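Local coordinates for PA0833-PD protein (Pseudomonas aeruginosa PAO1, PDB 6JFW) that probably binds peptidoglycan through its periplasmic OmpA C-like domain, the part present here, and so may tie the outer membrane to the cell wall, at residues 3-8 with 63-68; 119-124 with 128-133. All blocks are in the same frame, centred on the assembly; numbering follows the deposited sequence.

Interaction 1: residues 3-8 with 63-68; sequences DKQEAE and NQNTIE
Helix 3-12 at the N-terminal end of this periplasmic domain meets the start of strand 65-72 through one pair of amides, those of Gln-5 and Asn-65. The contact buries just 57 Å² between the segments, all of it on these two residues. The two side chains come from opposite directions. Their amide planes are nearly coplanar, 13° apart. ND2 of Asn-65 gives a hydrogen bond to OE1 of Gln-5 at 3.0 Å. The bond is weak, with an N-H...O angle of 127°. A water completes the link. The water accepts from Gln-5 NE2 at 3.0 Å and donates to Asn-65 OD1 at 2.7 Å. The two amides are thus joined once directly and once through the water.

Gln-5 reaches across because it is stretched out. CG lies anti to the backbone N (chi1 -176°), and the chain stays extended beyond it. Even so, the nearest CA atoms of the two segments, those of Gln-5 and Asn-63, are 10.5 Å apart. The backbones do not touch.

In the OmpA C-like fold, helices pack against a mixed sheet, and strand 65-72 is an inner strand of it, between 132-139 and 107-111. Gln-5 is buried beside this sheet. Its side chain touches Leu-137 of strand 132-139 and Phe-59 of helix 49-61. Its NE2 also bonds to Ser-58 OG, so the amide nitrogen serves both that hydroxyl and the water. Asn-65 is more open to solvent. Its CB points toward the helix.

Interaction 2: residues 119-124 with 128-133; sequences ASNSTA and AQNRRV
Asn-130 ND2 is gripped by two oxygens of the segment 119-124. Asn-130 ND2 donates to Ala-119 O at 2.9 Å, with an N-H...O angle of 164°. This oxygen lies in the amide plane of Asn-130, but the nitrogen stands above the carbonyl plane of Ala-119. Asn-130 ND2 also gives a weak bond to Asn-121 OD1 at 3.0 Å. The two asparagine amides are turned 61° against each other.

The other end of the Asn-130 amide is held as well. Asn-130 OD1 accepts from Ala-119 N at 2.9 Å, on a lone pair in the carbonyl plane. It also takes a weak bond from Ile-118 N. One buried amide therefore holds both polar backbone groups of Ala-119, which should fix the rotation of the Asn-130 amide. CG of Asn-130 is anti to its own carbonyl carbon (chi1 -69°), and this brings the amide to the loop. The methyl of Ala-119 lies alongside the side chain of Gln-129, with the two CB atoms 4.1 Å apart.

Farther along, the backbone closes the first turn of helix 124-130. Ala-128 N donates to Ala-124 O at 3.0 Å. A water donates to Ala-124 O at 2.6 Å and accepts from Arg-131 NH1. The guanidinium of Arg-131 has Ala-128 CA over one face, toward the rim, and its NH2 forms a salt bridge with Asp-74.

The loop keeps its own shape through a type I turn, Ser-120 to Thr-123. Ser-120 OG accepts from Ser-122 N, an ST turn. Thr-123 then takes the N-cap position, and its OG1 weakly caps Gly-126 N. The contact is that of a short, N-capped surface helix whose last turn is tied back to the loop leading into it.

Interaction 1 is partly buried and interaction 2 is mainly a surface contact. Their centres are 27 Å apart, on opposite sides of the chain's centre, and they do not touch. The same sheet connects them: interaction 1 includes the start of strand 65-72, and interaction 2 runs into its neighbour, strand 132-139. Both rely on asparagine or glutamine amides. The 3-8 with 63-68 contact joins elements distant in sequence, by side chains and a water alone. The 119-124 with 128-133 contact is local. There a side chain grips backbone groups, a helical bond adds to it, and more surface is buried, 255 against 57 Å².

Interaction 1: residues 3-8 with 63-68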
ATOM      1  N   ASP A   3       0.129 -18.798  -4.600  1.00 28.40           N
ATOM      2  CA  ASP A   3      -0.577 -18.676  -5.872  1.00 30.42           C
ATOM      3  C   ASP A   3      -2.049 -18.344  -5.664  1.00 23.96           C
ATOM      4  O   ASP A   3      -2.635 -17.565  -6.423  1.00 17.16           O
ATOM      5  CB  ASP A   3      -0.452 -19.971  -6.674  1.00 29.84           C
ATOM      6  CG  ASP A   3       0.979 -20.341  -6.967  1.00 50.91           C
ATOM      7  OD1 ASP A   3       1.869 -19.499  -6.737  1.00 61.93           O
ATOM      8  OD2 ASP A   3       1.207 -21.473  -7.442  1.00 59.34           O
ATOM      9  N   LYS A   4      -2.661 -18.937  -4.641  1.00 18.93           N
ATOM     10  CA  LYS A   4      -4.106 -18.828  -4.478  1.00 23.04           C
ATOM     11  C   LYS A   4      -4.504 -17.437  -4.000  1.00 19.74           C
ATOM     12  O   LYS A   4      -5.435 -16.829  -4.542  1.00 14.08           O
ATOM     13  CB  LYS A   4      -4.599 -19.904  -3.514  1.00 26.74           C
ATOM     14  CG  LYS A   4      -6.094 -20.138  -3.543  1.00 30.61           C
ATOM     15  CD  LYS A   4      -6.427 -21.495  -2.945  1.00 38.77           C
ATOM     16  CE  LYS A   4      -7.867 -21.556  -2.471  1.00 41.10           C
ATOM     17  NZ  LYS A   4      -8.101 -20.605  -1.351  1.00 42.26           N
ATOM     18  N   GLN A   5      -3.806 -16.911  -2.990  1.00 13.62           N
ATOM     19  CA  GLN A   5      -4.100 -15.554  -2.544  1.00 18.98           C
ATOM     20  C   GLN A   5      -3.842 -14.545  -3.653  1.00 11.51           C
ATOM     21  O   GLN A   5      -4.609 -13.589  -3.820  1.00 11.23           O
ATOM     22  CB  GLN A   5      -3.283 -15.197  -1.301  1.00 18.68           C
ATOM     23  CG  GLN A   5      -3.641 -13.820  -0.744  1.00 15.89           C
ATOM     24  CD  GLN A   5      -2.914 -13.484   0.542  1.00 19.35           C
ATOM     25  OE1 GLN A   5      -1.874 -14.063   0.852  1.00 15.94           O
ATOM     26  NE2 GLN A   5      -3.467 -12.544   1.301  1.00 14.37           N
ATOM     27  N   GLU A   6      -2.771 -14.742  -4.429  1.00 12.15           N
ATOM     28  CA  GLU A   6      -2.477 -13.816  -5.520  1.00 18.84           C
ATOM     29  C   GLU A   6      -3.630 -13.759  -6.512  1.00 16.55           C
ATOM     30  O   GLU A   6      -4.041 -12.673  -6.942  1.00 13.60           O
ATOM     31  CB  GLU A   6      -1.185 -14.209  -6.238  1.00 22.46           C
ATOM     32  CG  GLU A   6      -0.760 -13.157  -7.260  1.00 19.28           C
ATOM     33  CD  GLU A   6       0.216 -13.670  -8.301  1.00 31.78           C
ATOM     34  OE1 GLU A   6       0.806 -14.751  -8.096  1.00 31.76           O
ATOM     35  OE2 GLU A   6       0.389 -12.985  -9.332  1.00 38.29           O
ATOM     36  N   ALA A   7      -4.169 -14.921  -6.888  1.00 13.96           N
ATOM     37  CA  ALA A   7      -5.285 -14.943  -7.828  1.00 17.43           C
ATOM     38  C   ALA A   7      -6.534 -14.323  -7.217  1.00 16.97           C
ATOM     39  O   ALA A   7      -7.291 -13.630  -7.907  1.00 20.55           O
ATOM     40  CB  ALA A   7      -5.562 -16.376  -8.281  1.00 16.97           C
ATOM     41  N   GLU A   8      -6.767 -14.562  -5.926  1.00 15.34           N
ATOM     42  CA  GLU A   8      -7.899 -13.933  -5.258  1.00 15.90           C
ATOM     43  C   GLU A   8      -7.728 -12.422  -5.188  1.00 15.35           C
ATOM     44  O   GLU A   8      -8.696 -11.670  -5.356  1.00 14.88           O
ATOM     45  CB  GLU A   8      -8.072 -14.522  -3.862  1.00 22.21           C
ATOM     46  CG  GLU A   8      -8.974 -15.733  -3.805  1.00 34.26           C
ATOM     47  CD  GLU A   8      -8.812 -16.506  -2.519  1.00 54.85           C
ATOM     48  OE1 GLU A   8      -8.588 -17.733  -2.588  1.00 50.61           O
ATOM     49  OE2 GLU A   8      -8.892 -15.892  -1.435  1.00 58.45           O
ATOM     50  N   ASN A  63      -3.380 -16.405   6.585  1.00 23.41           N
ATOM     51  CA  ASN A  63      -2.729 -16.030   7.831  1.00 34.35           C
ATOM     52  C   ASN A  63      -1.224 -16.252   7.830  1.00 31.38           C
ATOM     53  O   ASN A  63      -0.554 -15.809   8.770  1.00 34.71           O
ATOM     54  CB  ASN A  63      -3.368 -16.803   8.995  1.00 33.76           C
ATOM     55  CG  ASN A  63      -3.317 -18.309   8.799  1.00 45.74           C
ATOM     56  OD1 ASN A  63      -4.318 -18.940   8.458  1.00 58.89           O
ATOM     57  ND2 ASN A  63      -2.152 -18.893   9.032  1.00 48.39           N
ATOM     58  N   GLN A  64      -0.665 -16.889   6.805  1.00 30.01           N
ATOM     59  CA  GLN A  64       0.737 -17.315   6.837  1.00 29.74           C
ATOM     60  C   GLN A  64       1.655 -16.354   6.090  1.00 30.28           C
ATOM     61  O   GLN A  64       2.518 -16.779   5.323  1.00 30.50           O
ATOM     62  CB  GLN A  64       0.871 -18.723   6.276  1.00 40.20           C
ATOM     63  CG  GLN A  64       0.048 -19.756   7.007  1.00 51.03           C
ATOM     64  CD  GLN A  64       0.850 -20.985   7.381  1.00 59.69           C
ATOM     65  OE1 GLN A  64       1.785 -21.358   6.684  1.00 66.46           O
ATOM     66  NE2 GLN A  64       0.491 -21.611   8.491  1.00 59.58           N
ATOM     67  N   ASN A  65       1.494 -15.051   6.303  1.00 20.76           N
ATOM     68  CA  ASN A  65       2.481 -14.099   5.816  1.00 19.35           C
ATOM     69  C   ASN A  65       2.494 -12.882   6.729  1.00 19.09           C
ATOM     70  O   ASN A  65       1.548 -12.635   7.481  1.00 21.05           O
ATOM     71  CB  ASN A  65       2.222 -13.690   4.355  1.00 17.72           C
ATOM     72  CG  ASN A  65       0.790 -13.260   4.095  1.00 23.17           C
ATOM     73  OD1 ASN A  65       0.201 -12.501   4.864  1.00 19.57           O
ATOM     74  ND2 ASN A  65       0.227 -13.738   2.991  1.00 21.77           N
ATOM     75  N   THR A  66       3.597 -12.140   6.675  1.00 12.12           N
ATOM     76  CA  THR A  66       3.667 -10.836   7.313  1.00 19.11           C
ATOM     77  C   THR A  66       3.186  -9.772   6.343  1.00 14.43           C
ATOM     78  O   THR A  66       3.283  -9.921   5.122  1.00 17.34           O
ATOM     79  CB  THR A  66       5.087 -10.490   7.768  1.00 25.96           C
ATOM     80  OG1 THR A  66       5.957 -10.432   6.630  1.00 22.77           O
ATOM     81  CG2 THR A  66       5.601 -11.508   8.757  1.00 18.91           C
ATOM     82  N   ILE A  67       2.677  -8.682   6.903  1.00 13.62           N
ATOM     83  CA  ILE A  67       2.135  -7.577   6.130  1.00 12.57           C
ATOM     84  C   ILE A  67       2.978  -6.348   6.432  1.00 18.23           C
ATOM     85  O   ILE A  67       3.036  -5.893   7.581  1.00 18.70           O
ATOM     86  CB  ILE A  67       0.652  -7.344   6.452  1.00 15.39           C
ATOM     87  CG1 ILE A  67      -0.125  -8.639   6.205  1.00 19.71           C
ATOM     88  CG2 ILE A  67       0.095  -6.207   5.613  1.00 15.65           C
ATOM     89  CD1 ILE A  67      -1.440  -8.733   6.936  1.00 22.44           C
ATOM     90  N   GLU A  68       3.651  -5.832   5.406  1.00 15.96           N
ATOM     91  CA  GLU A  68       4.521  -4.670   5.523  1.00 13.32           C
ATOM     92  C   GLU A  68       3.927  -3.545   4.690  1.00 17.33           C
ATOM     93  O   GLU A  68       3.812  -3.671   3.467  1.00 20.76           O
ATOM     94  CB  GLU A  68       5.938  -4.998   5.051  1.00 19.44           C
ATOM     95  CG  GLU A  68       6.996  -4.070   5.605  1.00 37.84           C
ATOM     96  CD  GLU A  68       8.117  -3.786   4.623  1.00 43.54           C
ATOM     97  OE1 GLU A  68       8.047  -4.268   3.475  1.00 33.75           O
ATOM     98  OE2 GLU A  68       9.073  -3.078   5.006  1.00 43.39           O
TER
HETATM   99  O   HOH W   1      -2.303 -12.253   4.011  1.00 17.51           O

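Interaction 2: residues 119-124 with 128-133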
ATOM      1  N   ALA A 119       9.193   5.558 -10.883  1.00 19.66           N
ATOM      2  CA  ALA A 119       9.162   6.313 -12.126  1.00 19.04           C
ATOM      3  C   ALA A 119      10.013   7.561 -11.941  1.00 18.39           C
ATOM      4  O   ALA A 119      10.501   7.846 -10.846  1.00 17.97           O
ATOM      5  CB  ALA A 119       7.727   6.668 -12.530  1.00 23.48           C
ATOM      6  N   SER A 120      10.186   8.310 -13.025  1.00 19.93           N
ATOM      7  CA  SER A 120      11.066   9.470 -12.990  1.00 20.65           C
ATOM      8  C   SER A 120      10.410  10.624 -12.248  1.00 19.84           C
ATOM      9  O   SER A 120       9.250  10.964 -12.502  1.00 24.76           O
ATOM     10  CB  SER A 120      11.439   9.913 -14.402  1.00 24.11           C
ATOM     11  OG  SER A 120      12.339  11.006 -14.356  1.00 30.73           O
ATOM     12  N   ASN A 121      11.164  11.232 -11.337  1.00 19.78           N
ATOM     13  CA  ASN A 121      10.723  12.436 -10.647  1.00 24.46           C
ATOM     14  C   ASN A 121      10.844  13.687 -11.508  1.00 23.40           C
ATOM     15  O   ASN A 121      10.529  14.782 -11.030  1.00 20.95           O
ATOM     16  CB  ASN A 121      11.520  12.606  -9.351  1.00 22.73           C
ATOM     17  CG  ASN A 121      11.037  11.682  -8.251  1.00 17.25           C
ATOM     18  OD1 ASN A 121       9.868  11.715  -7.871  1.00 19.44           O
ATOM     19  ND2 ASN A 121      11.930  10.840  -7.744  1.00 22.15           N
ATOM     20  N   SER A 122      11.279  13.551 -12.764  1.00 27.19           N
ATOM     21  CA  SER A 122      11.421  14.686 -13.665  1.00 28.39           C
ATOM     22  C   SER A 122      10.136  15.038 -14.402  1.00 29.42           C
ATOM     23  O   SER A 122      10.047  16.132 -14.972  1.00 27.34           O
ATOM     24  CB  SER A 122      12.524  14.412 -14.694  1.00 30.60           C
ATOM     25  OG  SER A 122      13.791  14.295 -14.070  1.00 34.69           O
ATOM     26  N   THR A 123       9.148  14.145 -14.415  1.00 20.05           N
ATOM     27  CA  THR A 123       7.877  14.394 -15.078  1.00 23.12           C
ATOM     28  C   THR A 123       6.751  14.388 -14.055  1.00 21.78           C
ATOM     29  O   THR A 123       6.851  13.755 -13.000  1.00 20.16           O
ATOM     30  CB  THR A 123       7.590  13.348 -16.164  1.00 24.47           C
ATOM     31  OG1 THR A 123       7.437  12.058 -15.561  1.00 29.18           O
ATOM     32  CG2 THR A 123       8.727  13.301 -17.175  1.00 28.70           C
ATOM     33  N   ALA A 124       5.667  15.095 -14.387  1.00 24.27           N
ATOM     34  CA  ALA A 124       4.554  15.225 -13.451  1.00 27.80           C
ATOM     35  C   ALA A 124       3.881  13.883 -13.189  1.00 25.16           C
ATOM     36  O   ALA A 124       3.584  13.549 -12.036  1.00 23.99           O
ATOM     37  CB  ALA A 124       3.540  16.243 -13.975  1.00 33.16           C
ATOM     38  N   ALA A 128       3.745  11.607  -9.780  1.00 19.23           N
ATOM     39  CA  ALA A 128       2.471  11.123  -9.257  1.00 24.79           C
ATOM     40  C   ALA A 128       2.505   9.619  -9.018  1.00 22.07           C
ATOM     41  O   ALA A 128       1.916   9.123  -8.050  1.00 20.39           O
ATOM     42  CB  ALA A 128       1.336  11.490 -10.214  1.00 23.46           C
ATOM     43  N   GLN A 129       3.189   8.874  -9.890  1.00 14.43           N
ATOM     44  CA  GLN A 129       3.304   7.432  -9.697  1.00 22.01           C
ATOM     45  C   GLN A 129       4.111   7.093  -8.454  1.00 18.81           C
ATOM     46  O   GLN A 129       3.860   6.064  -7.817  1.00 16.37           O
ATOM     47  CB  GLN A 129       3.950   6.784 -10.918  1.00 25.11           C
ATOM     48  CG  GLN A 129       3.070   6.730 -12.144  1.00 25.26           C
ATOM     49  CD  GLN A 129       3.830   6.248 -13.357  1.00 34.27           C
ATOM     50  OE1 GLN A 129       4.153   7.027 -14.253  1.00 41.44           O
ATOM     51  NE2 GLN A 129       4.134   4.959 -13.390  1.00 32.82           N
ATOM     52  N   ASN A 130       5.085   7.932  -8.102  1.00 13.00           N
ATOM     53  CA  ASN A 130       5.929   7.635  -6.952  1.00 15.80           C
ATOM     54  C   ASN A 130       5.190   7.859  -5.639  1.00 13.78           C
ATOM     55  O   ASN A 130       5.517   7.221  -4.632  1.00 14.32           O
ATOM     56  CB  ASN A 130       7.203   8.473  -7.015  1.00 14.75           C
ATOM     57  CG  ASN A 130       8.113   8.053  -8.154  1.00 17.87           C
ATOM     58  OD1 ASN A 130       8.118   6.890  -8.557  1.00 19.69           O
ATOM     59  ND2 ASN A 130       8.882   8.998  -8.683  1.00 13.02           N
ATOM     60  N   ARG A 131       4.199   8.746  -5.628  1.00 12.57           N
ATOM     61  CA  ARG A 131       3.340   8.921  -4.459  1.00 13.58           C
ATOM     62  C   ARG A 131       2.399   7.730  -4.374  1.00 13.69           C
ATOM     63  O   ARG A 131       1.417   7.640  -5.114  1.00 15.07           O
ATOM     64  CB  ARG A 131       2.564  10.228  -4.549  1.00 13.24           C
ATOM     65  CG  ARG A 131       3.423  11.464  -4.417  1.00 20.58           C
ATOM     66  CD  ARG A 131       2.557  12.699  -4.280  1.00 23.74           C
ATOM     67  NE  ARG A 131       1.748  12.922  -5.473  1.00 18.49           N
ATOM     68  CZ  ARG A 131       2.120  13.688  -6.491  1.00 31.21           C
ATOM     69  NH1 ARG A 131       1.322  13.837  -7.540  1.00 29.40           N
ATOM     70  NH2 ARG A 131       3.290  14.310  -6.460  1.00 28.89           N
ATOM     71  N   ARG A 132       2.695   6.809  -3.463  1.00 14.11           N
ATOM     72  CA  ARG A 132       1.977   5.547  -3.403  1.00 14.12           C
ATOM     73  C   ARG A 132       2.199   4.922  -2.037  1.00 12.58           C
ATOM     74  O   ARG A 132       3.112   5.302  -1.299  1.00  9.27           O
ATOM     75  CB  ARG A 132       2.451   4.589  -4.500  1.00 13.32           C
ATOM     76  CG  ARG A 132       3.800   3.956  -4.179  1.00 14.14           C
ATOM     77  CD  ARG A 132       4.701   3.852  -5.396  1.00 17.02           C
ATOM     78  NE  ARG A 132       5.901   3.071  -5.105  1.00 17.34           N
ATOM     79  CZ  ARG A 132       7.114   3.586  -4.932  1.00 18.43           C
ATOM     80  NH1 ARG A 132       7.306   4.895  -5.028  1.00 13.99           N
ATOM     81  NH2 ARG A 132       8.141   2.789  -4.666  1.00 16.65           N
ATOM     82  N   VAL A 133       1.350   3.952  -1.714  1.00 10.59           N
ATOM     83  CA  VAL A 133       1.552   3.066  -0.575  1.00 11.51           C
ATOM     84  C   VAL A 133       1.669   1.650  -1.116  1.00 14.44           C
ATOM     85  O   VAL A 133       0.886   1.245  -1.982  1.00 15.44           O
ATOM     86  CB  VAL A 133       0.412   3.176   0.453  1.00 13.42           C
ATOM     87  CG1 VAL A 133       0.461   2.010   1.429  1.00 14.86           C
ATOM     88  CG2 VAL A 133       0.506   4.493   1.205  1.00 12.87           C
TER
HETATM   89  O   HOH W   2       2.760  15.121 -10.154  1.00 27.62           O